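Local coordinates for AclR protein (Streptomyces galilaeus, PDB 2GEY), which is a putative hydroxylase of the SnoaL family that probably acts in the biosynthesis of aromatic polyketide antibiotics, at residues 26-30 and 112-116; 14-20 and 59-65. Where two conformers were deposited one is given. Residues are numbered along the deposited sequence.

Interaction 1 of 2, residues 26-30 and 112-116; sequences IKHWS and GKVVE
A single parallel beta bridge sets the short strand 29-30 beside the start of strand 113-122, an inner strand of the curved sheet of this SnoaL-like fold. The approach to it is a type I turn from Ile26 to Trp29, closed by Trp29 N to Ile26 O at 3.0 Å; from there Trp29 and Ser30 run extended. Trp29 pairs with Val114, CA to CA 4.7 Å. Val114 N donates to His28 O and Ser30 N to Val114 O, both at 2.8 Å and nearly straight, so Val114 is bonded on both sides of Trp29. Trp29 (chi1 m) and Val114 (chi1 t) share one face, with CD1 of Trp29 4.5 Å from CB of Val114. Beside the bridge, Ser30 CB lies 3.7 Å from Val115 CG1. Lys113 (m, m, t, m) curls back over the turn, its CE 3.6 Å from Lys27 O. One water, 2.7 Å from each of His28 ND1, Gly112 O and Lys113 NZ, donates to the carbonyl and accepts from the lysine. The join thus rests on main-chain bonding, with one water joining His28 and Lys113 to the Gly112 carbonyl.

Interaction 2 of 2, residues 14-20 and 59-65; sequences VAAWNRW and PDLQLEV
The last turn of helix 3-18 packs along the beginning of strand 62-71, the segment axes 7.6 Å apart at closest and running roughly antiparallel at 151°. Asn18 faces Gln62, CA to CA 5.3 Å, and its amide (chi1 m) reaches the strand backbone at one residue: OD1 accepts from Leu63 N at 2.7 Å and ND2 donates to Leu63 O at 3.1 Å. The Leu63 side chain (chi1 m, chi2 p), the most covered of the contact, is the bump: it points at the helix and fills the hollow between Val14 and Trp17, about one turn apart. Its CB packs on Val14 CG1 at 4.0 Å, while CD2 comes within 3.7 Å of Trp17 CD1. Val14 CG2 extends the apolar seam to Val65 CG2 at 3.9 Å. At the other end, Leu61 (chi1 and chi2 both p) brings CD1 to 4.0 Å from Trp17 CE3; Leu55 of helix 44-57 packs against Leu61 as well as Trp20. Trp20, the C-prime residue at phi 60° of the Schellman motif ending the helix, covers the Pro59-Leu61 end, laying an indole face over Pro59 O and donating from NE1 to Leu61 O at 2.9 Å. Gln62 folds back (chi1 and chi2 both m), so that NE2 bonds Asn18 O at 3.0 Å and Leu61 O at 2.9 Å. Such a helix packed on a curved sheet is characteristic of the NTF2-like alpha+beta barrel, the cone-shaped fold of the SnoaL family.

Interactions 1 and 2 fix different parts of the same curved sheet, their centres about 18 Å apart and their nearest atoms about 6 Å apart. Interaction 1 works at strand 113-122, interaction 2 at strand 62-71, one of the two outermost within the chain, and their segments alternate along the chain. Two helices span the gap: Met13 of helix 3-18 touches both His28 and Trp29, and Met51 of helix 44-57 touches both Trp29 and Trp17. A glycerol lies about 5 Å from the Trp29 side chain, and a glycerol about 3 Å from that of Trp17, with tetraethylene glycol about 4 Å from the Trp17 side chain. These molecules probably come from the crystallisation liquor, but may mark a pocket.

Interaction 1 of 2, residues 26-30 and 112-116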
ATOM      1  N   ILE A  26     -11.392 -15.712 -12.607  1.00 26.23           N
ATOM      2  CA  ILE A  26     -10.387 -16.697 -12.997  0.50 26.39           C
ATOM      3  C   ILE A  26     -10.434 -17.008 -14.505  1.00 26.53           C
ATOM      4  O   ILE A  26      -9.443 -17.453 -15.092  1.00 26.06           O
ATOM      5  CB  ILE A  26     -10.514 -17.969 -12.105  0.50 26.36           C
ATOM      6  CG1 ILE A  26     -10.128 -17.614 -10.661  0.50 26.50           C
ATOM      7  CG2 ILE A  26      -9.643 -19.102 -12.620  0.50 26.20           C
ATOM      8  CD1 ILE A  26     -10.697 -18.536  -9.607  0.50 26.70           C
ATOM      9  N   LYS A  27     -11.578 -16.759 -15.137  1.00 26.51           N
ATOM     10  CA  LYS A  27     -11.694 -17.001 -16.586  1.00 27.20           C
ATOM     11  C   LYS A  27     -10.736 -16.127 -17.403  1.00 27.02           C
ATOM     12  O   LYS A  27     -10.454 -16.428 -18.561  1.00 27.04           O
ATOM     13  CB  LYS A  27     -13.130 -16.783 -17.065  1.00 27.43           C
ATOM     14  CG  LYS A  27     -13.611 -15.363 -16.992  1.00 29.03           C
ATOM     15  CD  LYS A  27     -15.085 -15.254 -17.336  1.00 29.89           C
ATOM     16  CE  LYS A  27     -15.330 -15.335 -18.816  1.00 32.85           C
ATOM     17  NZ  LYS A  27     -16.733 -14.936 -19.146  1.00 34.42           N
ATOM     18  N   HIS A  28     -10.252 -15.044 -16.800  1.00 26.67           N
ATOM     19  CA  HIS A  28      -9.336 -14.124 -17.473  1.00 27.00           C
ATOM     20  C   HIS A  28      -7.874 -14.449 -17.211  1.00 26.94           C
ATOM     21  O   HIS A  28      -6.981 -13.804 -17.769  1.00 26.54           O
ATOM     22  CB  HIS A  28      -9.632 -12.697 -17.038  1.00 27.62           C
ATOM     23  CG  HIS A  28     -10.973 -12.212 -17.473  1.00 29.56           C
ATOM     24  ND1 HIS A  28     -11.288 -11.999 -18.799  1.00 32.16           N
ATOM     25  CD2 HIS A  28     -12.095 -11.929 -16.768  1.00 30.60           C
ATOM     26  CE1 HIS A  28     -12.538 -11.576 -18.887  1.00 33.21           C
ATOM     27  NE2 HIS A  28     -13.052 -11.533 -17.671  1.00 31.42           N
ATOM     28  N   TRP A  29      -7.625 -15.447 -16.364  1.00 26.17           N
ATOM     29  CA  TRP A  29      -6.260 -15.850 -16.056  1.00 26.52           C
ATOM     30  C   TRP A  29      -5.715 -16.745 -17.138  1.00 26.42           C
ATOM     31  O   TRP A  29      -6.406 -17.656 -17.609  1.00 26.12           O
ATOM     32  CB  TRP A  29      -6.215 -16.631 -14.751  1.00 26.02           C
ATOM     33  CG  TRP A  29      -6.512 -15.869 -13.529  1.00 25.70           C
ATOM     34  CD1 TRP A  29      -6.871 -14.567 -13.425  1.00 25.63           C
ATOM     35  CD2 TRP A  29      -6.505 -16.394 -12.203  1.00 26.58           C
ATOM     36  NE1 TRP A  29      -7.069 -14.232 -12.107  1.00 25.76           N
ATOM     37  CE2 TRP A  29      -6.853 -15.345 -11.335  1.00 26.10           C
ATOM     38  CE3 TRP A  29      -6.221 -17.652 -11.664  1.00 25.98           C
ATOM     39  CZ2 TRP A  29      -6.931 -15.519  -9.947  1.00 26.15           C
ATOM     40  CZ3 TRP A  29      -6.303 -17.822 -10.286  1.00 25.92           C
ATOM     41  CH2 TRP A  29      -6.656 -16.765  -9.448  1.00 25.40           C
ATOM     42  N   SER A  30      -4.467 -16.518 -17.521  1.00 26.71           N
ATOM     43  CA  SER A  30      -3.762 -17.485 -18.350  1.00 27.58           C
ATOM     44  C   SER A  30      -3.572 -18.790 -17.570  1.00 28.18           C
ATOM     45  O   SER A  30      -3.433 -18.770 -16.345  1.00 28.26           O
ATOM     46  CB  SER A  30      -2.394 -16.949 -18.764  1.00 27.42           C
ATOM     47  OG  SER A  30      -1.583 -17.975 -19.307  1.00 28.60           O
ATOM     48  N   GLY A 112      -4.781 -11.105 -24.225  1.00 28.26           N
ATOM     49  CA  GLY A 112      -6.030 -10.874 -23.509  1.00 28.46           C
ATOM     50  C   GLY A 112      -6.186 -11.611 -22.186  1.00 28.37           C
ATOM     51  O   GLY A 112      -7.219 -11.479 -21.529  1.00 29.41           O
ATOM     52  N   LYS A 113      -5.171 -12.366 -21.776  1.00 27.67           N
ATOM     53  CA  LYS A 113      -5.235 -13.115 -20.530  1.00 27.34           C
ATOM     54  C   LYS A 113      -4.164 -12.596 -19.570  1.00 26.48           C
ATOM     55  O   LYS A 113      -3.114 -12.111 -19.996  1.00 25.92           O
ATOM     56  CB  LYS A 113      -5.059 -14.608 -20.795  1.00 28.36           C
ATOM     57  CG  LYS A 113      -6.188 -15.235 -21.630  1.00 30.49           C
ATOM     58  CD  LYS A 113      -7.424 -15.579 -20.790  1.00 33.71           C
ATOM     59  CE  LYS A 113      -8.641 -15.989 -21.650  1.00 35.18           C
ATOM     60  NZ  LYS A 113      -9.421 -14.777 -22.171  1.00 38.40           N
ATOM     61  N   VAL A 114      -4.443 -12.695 -18.276  1.00 25.02           N
ATOM     62  CA  VAL A 114      -3.506 -12.244 -17.250  1.00 24.84           C
ATOM     63  C   VAL A 114      -2.421 -13.315 -17.058  1.00 24.43           C
ATOM     64  O   VAL A 114      -2.733 -14.460 -16.726  1.00 24.27           O
ATOM     65  CB  VAL A 114      -4.227 -11.989 -15.912  1.00 24.66           C
ATOM     66  CG1 VAL A 114      -3.246 -11.540 -14.839  1.00 24.32           C
ATOM     67  CG2 VAL A 114      -5.336 -10.956 -16.103  1.00 25.64           C
ATOM     68  N   VAL A 115      -1.159 -12.937 -17.262  1.00 23.87           N
ATOM     69  CA  VAL A 115      -0.023 -13.850 -17.076  1.00 24.26           C
ATOM     70  C   VAL A 115       0.791 -13.592 -15.796  1.00 24.32           C
ATOM     71  O   VAL A 115       1.542 -14.475 -15.324  1.00 23.95           O
ATOM     72  CB  VAL A 115       0.923 -13.839 -18.300  1.00 24.02           C
ATOM     73  CG1 VAL A 115       0.205 -14.371 -19.525  1.00 25.13           C
ATOM     74  CG2 VAL A 115       1.490 -12.450 -18.548  1.00 24.15           C
ATOM     75  N   GLU A 116       0.664 -12.384 -15.254  1.00 24.09           N
ATOM     76  CA  GLU A 116       1.293 -12.032 -13.987  1.00 24.67           C
ATOM     77  C   GLU A 116       0.367 -11.135 -13.198  1.00 24.40           C
ATOM     78  O   GLU A 116      -0.289 -10.248 -13.766  1.00 23.74           O
ATOM     79  CB  GLU A 116       2.638 -11.322 -14.198  1.00 24.63           C
ATOM     80  CG  GLU A 116       3.745 -12.228 -14.714  1.00 25.58           C
ATOM     81  CD  GLU A 116       5.095 -11.538 -14.758  1.00 26.81           C
ATOM     82  OE1 GLU A 116       5.289 -10.673 -15.637  1.00 28.57           O
ATOM     83  OE2 GLU A 116       5.977 -11.878 -13.933  1.00 28.38           O
TER
HETATM   84  O   HOH W   1      -9.648 -12.405 -20.867  1.00 27.23           O

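Interaction 2 of 2, residues 14-20 and 59-65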
ATOM      1  N   VAL A  14     -13.200  -6.719 -11.688  1.00 24.80           N
ATOM      2  CA  VAL A  14     -13.789  -6.006 -10.537  1.00 24.70           C
ATOM      3  C   VAL A  14     -15.303  -6.270 -10.457  1.00 24.13           C
ATOM      4  O   VAL A  14     -15.843  -6.583  -9.385  1.00 23.96           O
ATOM      5  CB  VAL A  14     -13.500  -4.479 -10.603  1.00 25.10           C
ATOM      6  CG1 VAL A  14     -14.250  -3.729  -9.515  1.00 25.87           C
ATOM      7  CG2 VAL A  14     -12.001  -4.196 -10.483  1.00 25.84           C
ATOM      8  N   ALA A  15     -15.986  -6.173 -11.592  1.00 24.07           N
ATOM      9  CA  ALA A  15     -17.432  -6.409 -11.620  1.00 23.98           C
ATOM     10  C   ALA A  15     -17.762  -7.825 -11.150  1.00 23.34           C
ATOM     11  O   ALA A  15     -18.739  -8.013 -10.436  1.00 23.15           O
ATOM     12  CB  ALA A  15     -17.998  -6.167 -12.997  1.00 24.52           C
ATOM     13  N   ALA A  16     -16.935  -8.802 -11.537  1.00 23.38           N
ATOM     14  CA  ALA A  16     -17.093 -10.187 -11.108  1.00 23.30           C
ATOM     15  C   ALA A  16     -17.000 -10.310  -9.586  1.00 23.26           C
ATOM     16  O   ALA A  16     -17.839 -10.965  -8.963  1.00 23.10           O
ATOM     17  CB  ALA A  16     -16.062 -11.084 -11.780  1.00 24.17           C
ATOM     18  N   TRP A  17     -15.979  -9.683  -8.996  1.00 22.72           N
ATOM     19  CA  TRP A  17     -15.872  -9.602  -7.538  1.00 23.09           C
ATOM     20  C   TRP A  17     -17.157  -9.040  -6.947  1.00 22.63           C
ATOM     21  O   TRP A  17     -17.668  -9.551  -5.958  1.00 23.15           O
ATOM     22  CB  TRP A  17     -14.706  -8.704  -7.109  1.00 23.68           C
ATOM     23  CG  TRP A  17     -13.428  -9.459  -6.858  1.00 24.22           C
ATOM     24  CD1 TRP A  17     -12.253  -9.327  -7.524  1.00 26.00           C
ATOM     25  CD2 TRP A  17     -13.216 -10.460  -5.861  1.00 25.13           C
ATOM     26  NE1 TRP A  17     -11.317 -10.191  -7.006  1.00 26.16           N
ATOM     27  CE2 TRP A  17     -11.886 -10.903  -5.987  1.00 25.94           C
ATOM     28  CE3 TRP A  17     -14.026 -11.029  -4.876  1.00 24.99           C
ATOM     29  CZ2 TRP A  17     -11.339 -11.885  -5.153  1.00 26.42           C
ATOM     30  CZ3 TRP A  17     -13.482 -12.009  -4.048  1.00 26.24           C
ATOM     31  CH2 TRP A  17     -12.149 -12.422  -4.198  1.00 25.73           C
ATOM     32  N   ASN A  18     -17.665  -7.981  -7.558  1.00 22.38           N
ATOM     33  CA  ASN A  18     -18.782  -7.236  -6.973  1.00 22.89           C
ATOM     34  C   ASN A  18     -20.138  -7.915  -7.099  1.00 22.68           C
ATOM     35  O   ASN A  18     -21.096  -7.498  -6.430  1.00 22.86           O
ATOM     36  CB  ASN A  18     -18.830  -5.817  -7.541  1.00 23.32           C
ATOM     37  CG  ASN A  18     -17.793  -4.901  -6.895  1.00 24.01           C
ATOM     38  OD1 ASN A  18     -17.315  -5.176  -5.782  1.00 26.00           O
ATOM     39  ND2 ASN A  18     -17.454  -3.813  -7.571  1.00 24.33           N
ATOM     40  N   ARG A  19     -20.224  -8.930  -7.952  1.00 22.70           N
ATOM     41  CA  ARG A  19     -21.381  -9.836  -7.958  1.00 23.44           C
ATOM     42  C   ARG A  19     -21.040 -11.202  -7.345  1.00 23.32           C
ATOM     43  O   ARG A  19     -21.834 -12.151  -7.418  1.00 22.30           O
ATOM     44  CB  ARG A  19     -21.975  -9.972  -9.366  1.00 23.82           C
ATOM     45  CG  ARG A  19     -21.078 -10.575 -10.373  1.00 24.54           C
ATOM     46  CD  ARG A  19     -21.815 -10.918 -11.688  1.00 25.25           C
ATOM     47  NE  ARG A  19     -20.892 -11.674 -12.512  1.00 26.57           N
ATOM     48  CZ  ARG A  19     -19.995 -11.143 -13.333  1.00 26.12           C
ATOM     49  NH1 ARG A  19     -19.938  -9.839 -13.526  1.00 27.00           N
ATOM     50  NH2 ARG A  19     -19.162 -11.940 -13.987  1.00 27.92           N
ATOM     51  N   TRP A  20     -19.877 -11.276  -6.702  1.00 23.81           N
ATOM     52  CA  TRP A  20     -19.453 -12.454  -5.943  1.00 24.01           C
ATOM     53  C   TRP A  20     -19.348 -13.723  -6.796  1.00 24.51           C
ATOM     54  O   TRP A  20     -19.780 -14.807  -6.377  1.00 24.33           O
ATOM     55  CB  TRP A  20     -20.379 -12.642  -4.731  1.00 24.48           C
ATOM     56  CG  TRP A  20     -20.583 -11.341  -4.034  1.00 24.12           C
ATOM     57  CD1 TRP A  20     -19.631 -10.592  -3.409  1.00 24.36           C
ATOM     58  CD2 TRP A  20     -21.800 -10.598  -3.942  1.00 24.35           C
ATOM     59  NE1 TRP A  20     -20.182  -9.441  -2.920  1.00 24.83           N
ATOM     60  CE2 TRP A  20     -21.513  -9.414  -3.237  1.00 24.71           C
ATOM     61  CE3 TRP A  20     -23.105 -10.812  -4.398  1.00 24.93           C
ATOM     62  CZ2 TRP A  20     -22.483  -8.453  -2.962  1.00 25.02           C
ATOM     63  CZ3 TRP A  20     -24.068  -9.852  -4.128  1.00 25.30           C
ATOM     64  CH2 TRP A  20     -23.756  -8.694  -3.408  1.00 25.13           C
ATOM     65  N   PRO A  59     -19.153 -11.898   2.721  1.00 24.75           N
ATOM     66  CA  PRO A  59     -20.027 -12.285   1.598  1.00 24.76           C
ATOM     67  C   PRO A  59     -20.663 -11.133   0.821  1.00 24.73           C
ATOM     68  O   PRO A  59     -21.170 -11.350  -0.286  1.00 24.83           O
ATOM     69  CB  PRO A  59     -21.107 -13.125   2.274  1.00 24.92           C
ATOM     70  CG  PRO A  59     -21.131 -12.680   3.675  1.00 25.20           C
ATOM     71  CD  PRO A  59     -19.709 -12.345   4.012  1.00 24.84           C
ATOM     72  N   ASP A  60     -20.646  -9.936   1.402  1.00 24.14           N
ATOM     73  CA  ASP A  60     -21.231  -8.755   0.780  1.00 24.33           C
ATOM     74  C   ASP A  60     -20.164  -7.762   0.333  1.00 23.91           C
ATOM     75  O   ASP A  60     -20.453  -6.582   0.114  1.00 23.63           O
ATOM     76  CB  ASP A  60     -22.201  -8.084   1.755  1.00 24.49           C
ATOM     77  CG  ASP A  60     -21.538  -7.639   3.050  1.00 25.78           C
ATOM     78  OD1 ASP A  60     -20.314  -7.832   3.241  1.00 25.53           O
ATOM     79  OD2 ASP A  60     -22.262  -7.092   3.898  1.00 29.42           O
ATOM     80  N   LEU A  61     -18.928  -8.224   0.191  1.00 23.64           N
ATOM     81  CA  LEU A  61     -17.833  -7.297  -0.063  1.00 23.76           C
ATOM     82  C   LEU A  61     -18.050  -6.531  -1.366  1.00 23.71           C
ATOM     83  O   LEU A  61     -18.684  -7.034  -2.308  1.00 23.41           O
ATOM     84  CB  LEU A  61     -16.477  -8.004  -0.055  1.00 23.63           C
ATOM     85  CG  LEU A  61     -16.206  -9.041  -1.147  1.00 24.49           C
ATOM     86  CD1 LEU A  61     -15.717  -8.384  -2.440  1.00 25.07           C
ATOM     87  CD2 LEU A  61     -15.186 -10.066  -0.646  1.00 24.14           C
ATOM     88  N   GLN A  62     -17.556  -5.302  -1.394  1.00 23.60           N
ATOM     89  CA  GLN A  62     -17.617  -4.458  -2.584  1.00 24.00           C
ATOM     90  C   GLN A  62     -16.268  -3.803  -2.803  1.00 24.58           C
ATOM     91  O   GLN A  62     -15.638  -3.339  -1.848  1.00 24.86           O
ATOM     92  CB  GLN A  62     -18.705  -3.383  -2.425  1.00 24.01           C
ATOM     93  CG  GLN A  62     -20.114  -3.927  -2.479  1.00 23.99           C
ATOM     94  CD  GLN A  62     -20.504  -4.348  -3.880  1.00 24.93           C
ATOM     95  OE1 GLN A  62     -20.735  -3.500  -4.748  1.00 24.12           O
ATOM     96  NE2 GLN A  62     -20.570  -5.663  -4.114  1.00 22.30           N
ATOM     97  N   LEU A  63     -15.824  -3.801  -4.056  1.00 24.74           N
ATOM     98  CA  LEU A  63     -14.586  -3.149  -4.465  1.00 25.36           C
ATOM     99  C   LEU A  63     -14.912  -1.810  -5.078  1.00 25.89           C
ATOM    100  O   LEU A  63     -15.711  -1.740  -6.017  1.00 25.37           O
ATOM    101  CB  LEU A  63     -13.852  -3.977  -5.516  1.00 25.22           C
ATOM    102  CG  LEU A  63     -13.035  -5.170  -5.035  1.00 25.76           C
ATOM    103  CD1 LEU A  63     -13.883  -6.145  -4.270  1.00 27.60           C
ATOM    104  CD2 LEU A  63     -12.385  -5.837  -6.230  1.00 26.66           C
ATOM    105  N   GLU A  64     -14.290  -0.757  -4.563  1.00 26.29           N
ATOM    106  CA  GLU A  64     -14.375   0.553  -5.186  1.00 27.00           C
ATOM    107  C   GLU A  64     -13.035   0.869  -5.827  1.00 26.82           C
ATOM    108  O   GLU A  64     -12.007   0.899  -5.145  1.00 25.67           O
ATOM    109  CB  GLU A  64     -14.712   1.642  -4.175  1.00 27.59           C
ATOM    110  CG  GLU A  64     -14.851   3.007  -4.842  1.00 28.14           C
ATOM    111  CD  GLU A  64     -15.021   4.156  -3.874  1.00 30.76           C
ATOM    112  OE1 GLU A  64     -15.020   3.929  -2.647  1.00 35.88           O
ATOM    113  OE2 GLU A  64     -15.133   5.310  -4.357  1.00 36.64           O
ATOM    114  N   VAL A  65     -13.047   1.099  -7.139  1.00 26.53           N
ATOM    115  CA  VAL A  65     -11.822   1.464  -7.847  1.00 26.26           C
ATOM    116  C   VAL A  65     -11.572   2.960  -7.647  1.00 26.03           C
ATOM    117  O   VAL A  65     -12.319   3.816  -8.138  1.00 25.59           O
ATOM    118  CB  VAL A  65     -11.886   1.081  -9.346  1.00 26.05           C
ATOM    119  CG1 VAL A  65     -10.617   1.510 -10.070  1.00 26.84           C
ATOM    120  CG2 VAL A  65     -12.131  -0.424  -9.483  1.00 26.89           C
TER